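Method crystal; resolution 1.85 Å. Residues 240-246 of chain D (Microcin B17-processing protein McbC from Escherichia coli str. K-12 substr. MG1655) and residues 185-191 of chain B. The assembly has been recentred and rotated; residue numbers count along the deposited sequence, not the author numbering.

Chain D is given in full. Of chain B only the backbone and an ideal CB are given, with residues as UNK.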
# COMPACT_ATOMS: atom_id res chain seq x y z
N ASP D 240 18.31 10.15 -3.06
CA ASP D 240 18.66 8.73 -2.98
C ASP D 240 19.02 8.12 -4.34
O ASP D 240 20.02 7.41 -4.45
CB ASP D 240 17.54 7.89 -2.33
CG ASP D 240 17.07 8.47 -0.98
OD1 ASP D 240 16.58 9.63 -0.94
OD2 ASP D 240 17.19 7.74 0.04
N SER D 241 18.23 8.39 -5.37
CA SER D 241 18.43 7.76 -6.65
C SER D 241 19.70 8.29 -7.33
O SER D 241 20.39 7.56 -8.05
CB SER D 241 17.22 7.98 -7.54
OG SER D 241 17.04 9.35 -7.77
N TYR D 242 20.01 9.54 -7.06
CA TYR D 242 21.18 10.20 -7.64
C TYR D 242 22.48 9.69 -6.97
O TYR D 242 23.45 9.41 -7.66
CB TYR D 242 21.01 11.70 -7.44
CG TYR D 242 22.06 12.62 -8.01
CD1 TYR D 242 22.81 12.29 -9.13
CD2 TYR D 242 22.23 13.89 -7.45
CE1 TYR D 242 23.74 13.19 -9.66
CE2 TYR D 242 23.17 14.77 -7.94
CZ TYR D 242 23.91 14.42 -9.04
OH TYR D 242 24.81 15.35 -9.53
N VAL D 243 22.46 9.55 -5.66
CA VAL D 243 23.55 8.89 -4.93
C VAL D 243 23.77 7.46 -5.46
O VAL D 243 24.90 7.09 -5.84
CB VAL D 243 23.28 8.88 -3.41
CG1 VAL D 243 24.28 8.00 -2.66
CG2 VAL D 243 23.33 10.32 -2.89
N ALA D 244 22.68 6.69 -5.57
CA ALA D 244 22.78 5.32 -6.10
C ALA D 244 23.42 5.28 -7.50
O ALA D 244 24.34 4.50 -7.74
CB ALA D 244 21.43 4.63 -6.09
N LYS D 245 22.94 6.13 -8.41
CA LYS D 245 23.41 6.18 -9.79
C LYS D 245 24.90 6.54 -9.84
O LYS D 245 25.69 5.89 -10.57
CB LYS D 245 22.60 7.22 -10.56
CG LYS D 245 23.00 7.50 -12.01
CD LYS D 245 22.43 6.45 -12.95
CE LYS D 245 22.86 6.72 -14.40
NZ LYS D 245 21.71 6.53 -15.35
N THR D 246 25.28 7.52 -9.03
CA THR D 246 26.66 8.05 -8.99
C THR D 246 27.65 6.99 -8.50
O THR D 246 28.75 6.87 -9.01
CB THR D 246 26.72 9.35 -8.14
OG1 THR D 246 25.85 10.31 -8.73
CG2 THR D 246 28.12 9.96 -8.13
N UNK B 185 15.01 11.21 -15.36
CA UNK B 185 16.30 11.87 -15.51
C UNK B 185 17.37 10.80 -15.43
O UNK B 185 17.59 10.25 -14.34
CB UNK B 185 16.51 12.95 -14.45
N UNK B 186 18.05 10.51 -16.56
CA UNK B 186 19.14 9.57 -16.45
C UNK B 186 20.23 10.01 -15.49
O UNK B 186 20.74 9.17 -14.74
CB UNK B 186 19.75 9.33 -17.83
N UNK B 187 20.59 11.29 -15.48
CA UNK B 187 21.56 11.82 -14.54
C UNK B 187 21.18 11.50 -13.08
O UNK B 187 22.03 11.13 -12.31
CB UNK B 187 21.69 13.33 -14.73
N UNK B 188 19.90 11.66 -12.73
CA UNK B 188 19.42 11.43 -11.35
C UNK B 188 18.99 9.99 -10.99
O UNK B 188 18.69 9.71 -9.83
CB UNK B 188 18.23 12.36 -11.10
N UNK B 189 18.94 9.13 -12.00
CA UNK B 189 18.66 7.70 -11.85
C UNK B 189 17.21 7.35 -11.54
O UNK B 189 16.96 6.31 -10.93
CB UNK B 189 19.55 7.13 -10.74
N UNK B 190 16.26 8.20 -11.94
CA UNK B 190 14.84 8.02 -11.63
C UNK B 190 14.14 7.12 -12.67
O UNK B 190 14.63 6.99 -13.80
CB UNK B 190 14.15 9.38 -11.56
N UNK B 191 13.00 6.49 -12.29
CA UNK B 191 12.33 5.54 -13.18
C UNK B 191 11.75 6.16 -14.42
O UNK B 191 11.19 7.24 -14.37
CB UNK B 191 11.21 4.82 -12.42

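Chain D contributes one helical face, on which D:Ser241, D:Tyr242 and D:Lys245 make the contacts; each chain B position is judged against these three.

Position 185 has phi/psi of -122/110°, and nothing of chain D lies within 5.5 Å of its ideal CB. Chain D sets no preference, so small and polar residues fit as well as most others. It is serine, and B:Ser185 works inside its own loop: its OG accepts a hydrogen bond from the backbone N of position 188 (3.1 Å).

At position 186, CA-to-CB points away from chain D, although the ideal CB is 4.2 Å from D:Lys245 NZ. The carbonyl is what meets the lysine: D:Lys245 NZ donates to the O of 186 at 2.9 Å. Many side chains are compatible, and a phi of -59° also admits proline. The deposited residue is B:Pro186, whose CB stays 4.4 Å from D:Lys245 NZ.

Position 187 has helical angles (-54/-43°) and a sideways CB, 5.5 Å from D:Tyr242 CE1. CA-to-CB runs away from the ammonium of D:Lys245 into space where chain D offers no partner, so many residues, polar ones included, would suit, and chain D gives no reason to prefer an acid. It is aspartate; the closest approach of the B:Asp187 side chain to chain D is 5.4 Å, from its CB to D:Tyr242 CE1, whereas its backbone O lies 3.5 Å from D:Tyr242 CD1.

Position 188 also has a sideways CB, 4.6 Å from both D:Ser241 OG and D:Tyr242 CB. The tyrosine ring offers an apolar face, favouring leucine, methionine or isoleucine. Leucine is found: with chi1 -63° (m) and chi2 172° (t), B:Leu188 places CD2 3.7 Å from the D:Tyr242 ring centroid, 20° off the normal, a CH-pi contact over the face. Independently of side-chain identity, D:Ser241 OG donates to the O of 188 at 2.7 Å.

Position 189 gives the firmest prediction. An ideal CB would clash with D:Ser241 O at 2.9 Å and sit tightly against D:Lys245 CB at 3.1 Å, and the positive phi (73/26°) independently favours glycine. B:Gly189 is indeed glycine, and its CA packs 4.1 Å from D:Lys245 CD.

At position 190, the sideways CB lies 4.8 Å from D:Ser241 OG. Threonine, serine, valine or another modest side chain would fit. It is threonine: B:Thr190 CG2 approaches D:Ser241 OG to 3.7 Å, while B:Thr190 OG1 accepts from B:Ser185 N at 2.9 Å, fastening the loop.

Position 191 is out of reach of chain D, so the choice is broad; phi of -67° allows proline, and B:Pro191 is the residue present.

Chain B (185-191) SPDLGTP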
# COMPACT_ATOMS: atom_id res chain seq x y z
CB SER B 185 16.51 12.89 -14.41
OG SER B 185 17.87 13.31 -14.35
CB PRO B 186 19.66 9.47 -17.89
CG PRO B 186 18.46 9.78 -18.73
CD PRO B 186 17.65 10.75 -17.96
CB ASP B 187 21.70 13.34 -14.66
CG ASP B 187 22.53 13.78 -15.86
OD1 ASP B 187 23.24 12.94 -16.46
OD2 ASP B 187 22.48 15.00 -16.18
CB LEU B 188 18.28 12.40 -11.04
CG LEU B 188 18.65 13.88 -11.06
CD1 LEU B 188 17.39 14.72 -10.92
CD2 LEU B 188 19.64 14.29 -9.97
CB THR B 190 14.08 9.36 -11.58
OG1 THR B 190 14.25 10.06 -12.80
CG2 THR B 190 14.58 10.24 -10.44
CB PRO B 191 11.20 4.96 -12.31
CG PRO B 191 11.65 5.16 -10.91
CD PRO B 191 12.37 6.49 -10.95
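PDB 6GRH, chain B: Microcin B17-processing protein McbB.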